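Putative pachytene checkpoint protein 2 (Caenorhabditis elegans, PDB 4XGU) binds and hydrolyses ATP as an AAA+ protein-remodelling ATPase and probably plays a key role in chromosome recombination during meiosis. Local coordinates at residues 8-21 with 65-77. Numbering follows the deposited sequence.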
loop_
_atom_site.group_PDB
_atom_site.type_symbol
_atom_site.label_atom_id
_atom_site.label_comp_id
_atom_site.label_asym_id
_atom_site.label_seq_id
_atom_site.Cartn_x
_atom_site.Cartn_y
_atom_site.Cartn_z
ATOM N N LEU B 8 20.587 56.156 15.340
ATOM C CA LEU B 8 20.560 54.956 14.513
ATOM C C LEU B 8 19.969 55.286 13.149
ATOM O O LEU B 8 19.036 56.084 13.046
ATOM C CB LEU B 8 19.760 53.850 15.197
ATOM C CG LEU B 8 20.084 53.667 16.681
ATOM C CD1 LEU B 8 19.282 52.519 17.267
ATOM C CD2 LEU B 8 21.580 53.454 16.896
ATOM N N LYS B 9 20.511 54.662 12.107
ATOM C CA LYS B 9 20.238 55.082 10.734
ATOM C C LYS B 9 18.764 55.000 10.323
ATOM O O LYS B 9 18.174 56.013 9.945
ATOM C CB LYS B 9 21.096 54.273 9.761
ATOM C CG LYS B 9 22.555 54.709 9.739
ATOM C CD LYS B 9 23.207 54.385 8.406
ATOM C CE LYS B 9 24.612 54.961 8.314
ATOM N NZ LYS B 9 25.239 54.678 6.992
ATOM N N ASN B 10 18.169 53.814 10.387
ATOM C CA ASN B 10 16.764 53.676 10.006
ATOM C C ASN B 10 15.867 53.209 11.141
ATOM O O ASN B 10 15.928 52.057 11.576
ATOM C CB ASN B 10 16.616 52.719 8.825
ATOM C CG ASN B 10 16.273 53.435 7.531
ATOM O OD1 ASN B 10 16.518 54.634 7.390
ATOM N ND2 ASN B 10 15.697 52.703 6.582
ATOM N N ILE B 11 15.030 54.124 11.612
ATOM C CA ILE B 11 14.018 53.810 12.604
ATOM C C ILE B 11 12.672 54.279 12.074
ATOM O O ILE B 11 12.579 55.337 11.453
ATOM C CB ILE B 11 14.310 54.478 13.959
ATOM C CG1 ILE B 11 15.769 54.266 14.358
ATOM C CG2 ILE B 11 13.382 53.933 15.032
ATOM C CD1 ILE B 11 16.115 54.835 15.713
ATOM N N HIS B 12 11.630 53.490 12.315
ATOM C CA HIS B 12 10.309 53.812 11.799
ATOM C C HIS B 12 9.367 54.276 12.903
ATOM O O HIS B 12 9.600 54.024 14.086
ATOM C CB HIS B 12 9.713 52.601 11.079
ATOM C CG HIS B 12 10.503 52.159 9.887
ATOM N ND1 HIS B 12 10.144 52.483 8.594
ATOM C CD2 HIS B 12 11.634 51.423 9.789
ATOM C CE1 HIS B 12 11.019 51.962 7.755
ATOM N NE2 HIS B 12 11.935 51.315 8.453
ATOM N N ALA B 13 8.302 54.960 12.506
ATOM C CA ALA B 13 7.277 55.362 13.452
ATOM C C ALA B 13 5.887 55.181 12.850
ATOM O O ALA B 13 5.599 55.674 11.758
ATOM C CB ALA B 13 7.489 56.800 13.890
ATOM N N GLU B 14 5.034 54.460 13.569
ATOM C CA GLU B 14 3.659 54.245 13.152
ATOM C C GLU B 14 2.745 55.052 14.056
ATOM O O GLU B 14 2.837 54.959 15.277
ATOM C CB GLU B 14 3.297 52.760 13.206
ATOM C CG GLU B 14 4.274 51.860 12.465
ATOM C CD GLU B 14 4.075 50.388 12.780
ATOM O OE1 GLU B 14 3.059 50.049 13.425
ATOM O OE2 GLU B 14 4.937 49.570 12.384
ATOM N N ILE B 15 1.872 55.854 13.457
ATOM C CA ILE B 15 0.981 56.708 14.229
ATOM C C ILE B 15 -0.471 56.496 13.826
ATOM O O ILE B 15 -0.840 56.700 12.671
ATOM C CB ILE B 15 1.341 58.192 14.050
ATOM C CG1 ILE B 15 2.777 58.452 14.509
ATOM C CG2 ILE B 15 0.367 59.074 14.814
ATOM C CD1 ILE B 15 3.236 59.880 14.287
ATOM N N ARG B 16 -1.294 56.081 14.783
ATOM C CA ARG B 16 -2.718 55.896 14.533
ATOM C C ARG B 16 -3.496 57.174 14.826
ATOM O O ARG B 16 -3.541 57.634 15.968
ATOM C CB ARG B 16 -3.272 54.748 15.380
ATOM C CG ARG B 16 -4.712 54.387 15.055
ATOM C CD ARG B 16 -5.462 53.908 16.283
ATOM N NE ARG B 16 -4.754 52.847 16.989
ATOM C CZ ARG B 16 -5.149 52.341 18.152
ATOM N NH1 ARG B 16 -6.248 52.801 18.735
ATOM N NH2 ARG B 16 -4.449 51.378 18.734
ATOM N N ILE B 17 -4.109 57.746 13.794
ATOM C CA ILE B 17 -4.963 58.917 13.969
ATOM C C ILE B 17 -6.427 58.529 14.138
ATOM O O ILE B 17 -6.799 57.367 13.964
ATOM C CB ILE B 17 -4.856 59.887 12.781
ATOM C CG1 ILE B 17 -4.924 59.117 11.463
ATOM C CG2 ILE B 17 -3.577 60.700 12.869
ATOM C CD1 ILE B 17 -4.764 59.989 10.242
ATOM N N CYS B 18 -7.255 59.510 14.482
ATOM C CA CYS B 18 -8.689 59.288 14.612
ATOM C C CYS B 18 -9.329 59.123 13.243
ATOM O O CYS B 18 -8.787 59.582 12.239
ATOM C CB CYS B 18 -9.354 60.445 15.363
ATOM S SG CYS B 18 -9.744 60.092 17.095
ATOM N N GLN B 19 -10.485 58.467 13.206
ATOM C CA GLN B 19 -11.251 58.365 11.970
ATOM C C GLN B 19 -11.738 59.749 11.571
ATOM O O GLN B 19 -11.705 60.109 10.394
ATOM C CB GLN B 19 -12.433 57.404 12.118
ATOM C CG GLN B 19 -12.065 55.924 12.097
ATOM C CD GLN B 19 -11.510 55.434 13.422
ATOM O OE1 GLN B 19 -11.607 56.117 14.444
ATOM N NE2 GLN B 19 -10.928 54.239 13.412
ATOM N N LYS B 20 -12.182 60.524 12.558
ATOM C CA LYS B 20 -12.673 61.880 12.317
ATOM C C LYS B 20 -11.570 62.787 11.786
ATOM O O LYS B 20 -11.850 63.799 11.147
ATOM C CB LYS B 20 -13.279 62.477 13.592
ATOM C CG LYS B 20 -14.668 61.935 13.925
ATOM C CD LYS B 20 -15.566 62.999 14.544
ATOM C CE LYS B 20 -15.637 62.866 16.055
ATOM N NZ LYS B 20 -16.441 63.963 16.669
ATOM N N PHE B 21 -10.319 62.423 12.057
ATOM C CA PHE B 21 -9.185 63.114 11.461
ATOM C C PHE B 21 -9.178 62.846 9.957
ATOM O O PHE B 21 -9.060 61.695 9.531
ATOM C CB PHE B 21 -7.867 62.656 12.096
ATOM C CG PHE B 21 -6.731 63.631 11.925
ATOM C CD1 PHE B 21 -6.220 63.916 10.665
ATOM C CD2 PHE B 21 -6.162 64.247 13.029
ATOM C CE1 PHE B 21 -5.177 64.806 10.511
ATOM C CE2 PHE B 21 -5.119 65.137 12.882
ATOM C CZ PHE B 21 -4.626 65.418 11.621
ATOM N N LEU B 65 -3.449 65.060 18.347
ATOM C CA LEU B 65 -3.083 64.561 17.023
ATOM C C LEU B 65 -3.296 63.060 16.860
ATOM O O LEU B 65 -3.895 62.613 15.883
ATOM C CB LEU B 65 -1.618 64.886 16.718
ATOM C CG LEU B 65 -1.216 66.349 16.531
ATOM C CD1 LEU B 65 0.288 66.463 16.339
ATOM C CD2 LEU B 65 -1.947 66.954 15.348
ATOM N N PHE B 66 -2.800 62.283 17.817
ATOM C CA PHE B 66 -2.742 60.835 17.658
ATOM C C PHE B 66 -3.576 60.059 18.672
ATOM O O PHE B 66 -3.987 60.588 19.704
ATOM C CB PHE B 66 -1.290 60.365 17.738
ATOM C CG PHE B 66 -0.702 60.432 19.121
ATOM C CD1 PHE B 66 -0.360 61.646 19.687
ATOM C CD2 PHE B 66 -0.481 59.275 19.850
ATOM C CE1 PHE B 66 0.188 61.707 20.956
ATOM C CE2 PHE B 66 0.065 59.330 21.118
ATOM C CZ PHE B 66 0.400 60.548 21.672
ATOM N N GLU B 67 -3.814 58.791 18.356
ATOM C CA GLU B 67 -4.541 57.889 19.235
ATOM C C GLU B 67 -3.550 56.912 19.859
ATOM O O GLU B 67 -3.745 56.430 20.971
ATOM C CB GLU B 67 -5.633 57.145 18.459
ATOM C CG GLU B 67 -6.902 56.869 19.251
ATOM C CD GLU B 67 -8.063 56.430 18.369
ATOM O OE1 GLU B 67 -7.917 55.429 17.634
ATOM O OE2 GLU B 67 -9.123 57.093 18.409
ATOM N N LYS B 68 -2.473 56.642 19.127
ATOM C CA LYS B 68 -1.421 55.735 19.571
ATOM C C LYS B 68 -0.247 55.802 18.603
ATOM O O LYS B 68 -0.440 55.865 17.388
ATOM C CB LYS B 68 -1.951 54.302 19.680
ATOM C CG LYS B 68 -0.890 53.214 19.728
ATOM C CD LYS B 68 -1.531 51.864 20.025
ATOM C CE LYS B 68 -0.650 50.708 19.581
ATOM N NZ LYS B 68 -1.290 49.385 19.841
ATOM N N LEU B 69 0.970 55.813 19.134
ATOM C CA LEU B 69 2.141 55.807 18.272
ATOM C C LEU B 69 3.128 54.733 18.703
ATOM O O LEU B 69 3.215 54.388 19.882
ATOM C CB LEU B 69 2.816 57.184 18.256
ATOM C CG LEU B 69 3.711 57.605 19.424
ATOM C CD1 LEU B 69 5.174 57.242 19.183
ATOM C CD2 LEU B 69 3.570 59.094 19.671
ATOM N N VAL B 70 3.860 54.199 17.731
ATOM C CA VAL B 70 4.909 53.221 17.985
ATOM C C VAL B 70 6.193 53.668 17.304
ATOM O O VAL B 70 6.172 54.092 16.152
ATOM C CB VAL B 70 4.535 51.818 17.471
ATOM C CG1 VAL B 70 5.545 50.788 17.961
ATOM C CG2 VAL B 70 3.127 51.439 17.904
ATOM N N ILE B 71 7.307 53.588 18.024
ATOM C CA ILE B 71 8.618 53.829 17.435
ATOM C C ILE B 71 9.467 52.572 17.553
ATOM O O ILE B 71 9.723 52.086 18.655
ATOM C CB ILE B 71 9.339 55.000 18.108
ATOM C CG1 ILE B 71 8.539 56.287 17.921
ATOM C CG2 ILE B 71 10.743 55.159 17.539
ATOM C CD1 ILE B 71 9.211 57.504 18.500
ATOM N N GLY B 72 9.901 52.041 16.417
ATOM C CA GLY B 72 10.609 50.778 16.420
ATOM C C GLY B 72 11.719 50.669 15.398
ATOM O O GLY B 72 11.663 51.274 14.327
ATOM N N THR B 73 12.736 49.888 15.742
ATOM C CA THR B 73 13.824 49.587 14.826
ATOM C C THR B 73 14.287 48.155 15.028
ATOM O O THR B 73 14.062 47.564 16.085
ATOM C CB THR B 73 15.016 50.525 15.025
ATOM O OG1 THR B 73 16.058 50.167 14.109
ATOM C CG2 THR B 73 15.540 50.400 16.447
ATOM N N CYS B 74 14.938 47.600 14.014
ATOM C CA CYS B 74 15.449 46.239 14.094
ATOM C C CYS B 74 16.902 46.238 14.558
ATOM O O CYS B 74 17.477 45.186 14.824
ATOM C CB CYS B 74 15.309 45.539 12.742
ATOM S SG CYS B 74 13.591 45.393 12.169
ATOM N N GLU B 75 17.483 47.431 14.663
ATOM C CA GLU B 75 18.858 47.591 15.125
ATOM C C GLU B 75 18.972 47.377 16.632
ATOM O O GLU B 75 20.000 46.913 17.126
ATOM C CB GLU B 75 19.388 48.981 14.765
ATOM C CG GLU B 75 19.288 49.332 13.290
ATOM C CD GLU B 75 19.759 50.746 12.993
ATOM O OE1 GLU B 75 20.985 50.987 13.033
ATOM O OE2 GLU B 75 18.904 51.616 12.723
ATOM N N LEU B 76 17.914 47.723 17.357
ATOM C CA LEU B 76 17.918 47.625 18.813
ATOM C C LEU B 76 17.146 46.411 19.311
ATOM O O LEU B 76 16.323 45.844 18.593
ATOM C CB LEU B 76 17.336 48.894 19.444
ATOM C CG LEU B 76 18.305 50.043 19.734
ATOM C CD1 LEU B 76 17.571 51.210 20.376
ATOM C CD2 LEU B 76 19.451 49.574 20.620
ATOM N N ARG B 77 17.423 46.025 20.553
ATOM C CA ARG B 77 16.740 44.909 21.189
ATOM C C ARG B 77 15.253 45.229 21.337
ATOM O O ARG B 77 14.862 46.398 21.345
ATOM C CB ARG B 77 17.382 44.602 22.547
ATOM C CG ARG B 77 16.808 43.393 23.267
ATOM C CD ARG B 77 17.592 43.057 24.521
ATOM N NE ARG B 77 18.709 42.161 24.239
ATOM C CZ ARG B 77 19.964 42.560 24.053
ATOM N NH1 ARG B 77 20.272 43.848 24.124
ATOM N NH2 ARG B 77 20.913 41.668 23.801
#
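Strands 12-16 and 68-72 pair antiparallel in the N-terminal domain's three-stranded sheet, their axes 171° apart, with a classic beta bulge at R16, which is opposed by two residues, E67 and K68. The R16 carbonyl gives the evidence: E67 N bonds R16 O at 2.7 Å, whereas K68 N reaches the same oxygen only weakly, and R16 N in turn donates to K68 O. Reciprocal backbone bonds join E14 to V70 and H12 to G72.

R16 lies over the bulge. Its CG stands anti to the backbone N (chi1 -173°), and bends at chi2 and chi3 bring the guanidinium across K68, with K68 CB over one face and E67 OE1 at its edge. R16 NH1 and E67 OE1 form a salt bridge at 3.3 Å whose hydrogen bond is weak, being long though nearly straight, with the planes of the two groups 77° apart; the stronger partner is D133, which takes NH2. A leucine in place of R16 would probably leave E67 and D133 without this shared cation.

On the face carrying A13, I15, L69 and I71, I15 CG1 packs beside L69 CB; I15 CG2 also meets F66 CB at 3.6 Å, with helix 30-41 against I15 and F66. At the far end, T73 OG1 donates to N10 O (3.2 Å) while accepting from E75 N in an ST turn, and E75 OE2 receives N10 N. Beyond it, L8 CD1 rests on L76 CG at 3.6 Å.

The chemistry thus sets apolar packing toward helix 30-41 against a mixed face, where V70 and E14, the latter bonded to H195, adjoin a charged cluster at the R16 end; there D133 probably offsets the closeness of R16 NH2 and K68 NZ, 3.9 Å apart.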